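Local atomic coordinates of pectate lyase (Cellvibrio cellulosa, PDB entry 1GXM), a protein that cleaves pectate (polygalacturonic acid) by anti-beta-elimination, using its family 10 polysaccharide lyase catalytic module. Residues T70-A75 against L116-P121. Residues are numbered along the deposited sequence; the frame is centred on the assembly and turned at random.
Sequences TIDNGA and LPQFYP
T70 and F119 form a non-hydrogen-bonded antiparallel pair in the small two-stranded sheet of strands 69-70 and 119-120, within the pectic acid lyase module. Their side chains lie on the same face of that sheet. T70 CB sits 3.6 Å from the centroid of the F119 ring, 15° off the ring normal, a CH-pi contact over the face. T70 OG1 lies above the ring centre on that face. OG1 is anti to the backbone N (chi1 -174°), and there it has two hydrogen bonds. T70 OG1 donates to Q118 O at 2.8 Å, from above the carbonyl plane, and accepts from D72 N at 3.0 Å, which makes an ST turn. I71 N also donates to Q118 O, at 3.0 Å, so two donors grip this one carbonyl. I71 CD1 is in van der Waals contact with P117 O at 3.4 Å. The D72 and Q118 side chains lie side by side, with the carboxylate and amide planes 31° apart. A water bridges D72 OD1 (2.6 Å) and Q118 OE1 (2.9 Å); D72 OD2 has a salt bridge to K52. Residues 70-75 lead into helix 77-90. I71 packs on L106 of helix 93-109, and L116 on helix 136-148.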
loop_
_atom_site.group_PDB
_atom_site.type_symbol
_atom_site.label_atom_id
_atom_site.label_comp_id
_atom_site.label_asym_id
_atom_site.label_seq_id
_atom_site.Cartn_x
_atom_site.Cartn_y
_atom_site.Cartn_z
ATOM N N THR A 70 -13.372 0.662 -3.316
ATOM C CA THR A 70 -12.348 0.851 -2.327
ATOM C C THR A 70 -11.077 0.137 -2.695
ATOM O O THR A 70 -11.079 -0.842 -3.424
ATOM C CB THR A 70 -12.853 0.420 -0.939
ATOM O OG1 THR A 70 -11.872 0.743 0.057
ATOM C CG2 THR A 70 -13.064 -1.053 -0.822
ATOM N N ILE A 71 -9.972 0.674 -2.183
ATOM C CA ILE A 71 -8.677 0.010 -2.253
ATOM C C ILE A 71 -8.227 -0.480 -0.876
ATOM O O ILE A 71 -7.077 -0.865 -0.689
ATOM C CB ILE A 71 -7.622 0.920 -2.890
ATOM C CG1 ILE A 71 -7.502 2.236 -2.154
ATOM C CG2 ILE A 71 -7.976 1.167 -4.344
ATOM C CD1 ILE A 71 -6.259 3.026 -2.530
ATOM N N ASP A 72 -9.141 -0.502 0.076
ATOM C CA ASP A 72 -8.837 -1.075 1.374
ATOM C C ASP A 72 -8.868 -2.592 1.308
ATOM O O ASP A 72 -9.600 -3.184 0.525
ATOM C CB ASP A 72 -9.803 -0.575 2.409
ATOM C CG ASP A 72 -9.373 -0.915 3.816
ATOM O OD1 ASP A 72 -8.152 -1.052 4.090
ATOM O OD2 ASP A 72 -10.229 -1.082 4.674
ATOM N N ASN A 73 -8.062 -3.219 2.154
ATOM C CA ASN A 73 -8.053 -4.682 2.252
ATOM C C ASN A 73 -7.889 -5.366 0.892
ATOM O O ASN A 73 -8.535 -6.382 0.621
ATOM C CB ASN A 73 -9.290 -5.190 2.994
ATOM C CG ASN A 73 -9.094 -6.594 3.576
ATOM O OD1 ASN A 73 -7.959 -7.034 3.788
ATOM N ND2 ASN A 73 -10.201 -7.289 3.845
ATOM N N GLY A 74 -7.040 -4.784 0.050
ATOM C CA GLY A 74 -6.704 -5.328 -1.258
ATOM C C GLY A 74 -7.796 -5.195 -2.291
ATOM O O GLY A 74 -7.652 -5.672 -3.408
ATOM N N ALA A 75 -8.903 -4.564 -1.939
ATOM C CA ALA A 75 -10.017 -4.469 -2.862
ATOM C C ALA A 75 -9.637 -3.655 -4.090
ATOM O O ALA A 75 -8.785 -2.769 -4.036
ATOM C CB ALA A 75 -11.216 -3.882 -2.199
ATOM N N LEU A 116 -4.420 9.003 -3.926
ATOM C CA LEU A 116 -5.526 8.063 -4.081
ATOM C C LEU A 116 -6.237 7.889 -2.756
ATOM O O LEU A 116 -5.603 7.563 -1.752
ATOM C CB LEU A 116 -5.037 6.696 -4.556
ATOM C CG LEU A 116 -4.315 6.710 -5.909
ATOM C CD1 LEU A 116 -3.892 5.325 -6.283
ATOM C CD2 LEU A 116 -5.218 7.216 -6.970
ATOM N N PRO A 117 -7.547 8.078 -2.744
ATOM C CA PRO A 117 -8.343 7.899 -1.536
ATOM C C PRO A 117 -8.637 6.444 -1.287
ATOM O O PRO A 117 -8.505 5.592 -2.152
ATOM C CB PRO A 117 -9.627 8.639 -1.875
ATOM C CG PRO A 117 -9.774 8.424 -3.331
ATOM C CD PRO A 117 -8.386 8.490 -3.889
ATOM N N GLN A 118 -9.049 6.148 -0.073
ATOM C CA GLN A 118 -9.411 4.801 0.302
ATOM C C GLN A 118 -10.702 4.331 -0.358
ATOM O O GLN A 118 -10.813 3.184 -0.735
ATOM C CB GLN A 118 -9.527 4.701 1.809
ATOM C CG GLN A 118 -9.612 3.290 2.318
ATOM C CD GLN A 118 -9.822 3.223 3.823
ATOM O OE1 GLN A 118 -9.041 2.578 4.551
ATOM N NE2 GLN A 118 -10.858 3.847 4.289
ATOM N N PHE A 119 -11.686 5.211 -0.409
ATOM C CA PHE A 119 -12.969 4.950 -1.031
ATOM C C PHE A 119 -13.245 6.056 -2.026
ATOM O O PHE A 119 -12.947 7.225 -1.763
ATOM C CB PHE A 119 -14.106 4.961 -0.017
ATOM C CG PHE A 119 -14.231 3.716 0.780
ATOM C CD1 PHE A 119 -13.395 3.495 1.854
ATOM C CD2 PHE A 119 -15.198 2.785 0.494
ATOM C CE1 PHE A 119 -13.509 2.365 2.606
ATOM C CE2 PHE A 119 -15.322 1.649 1.268
ATOM C CZ PHE A 119 -14.475 1.439 2.309
ATOM N N TYR A 120 -13.890 5.693 -3.125
ATOM C CA TYR A 120 -14.244 6.655 -4.145
ATOM C C TYR A 120 -15.507 6.183 -4.850
ATOM O O TYR A 120 -15.569 5.016 -5.181
ATOM C CB TYR A 120 -13.128 6.779 -5.165
ATOM C CG TYR A 120 -13.389 7.924 -6.100
ATOM C CD1 TYR A 120 -13.160 9.232 -5.699
ATOM C CD2 TYR A 120 -13.918 7.708 -7.366
ATOM C CE1 TYR A 120 -13.432 10.305 -6.537
ATOM C CE2 TYR A 120 -14.180 8.783 -8.220
ATOM C CZ TYR A 120 -13.936 10.065 -7.789
ATOM O OH TYR A 120 -14.191 11.123 -8.631
ATOM N N PRO A 121 -16.495 7.045 -5.147
ATOM C CA PRO A 121 -16.582 8.445 -4.748
ATOM C C PRO A 121 -16.350 8.639 -3.261
ATOM O O PRO A 121 -16.598 7.750 -2.448
ATOM C CB PRO A 121 -18.007 8.827 -5.156
ATOM C CG PRO A 121 -18.209 7.978 -6.356
ATOM C CD PRO A 121 -17.627 6.645 -5.999
HETATM O O HOH W 1 -6.846 1.069 3.485
#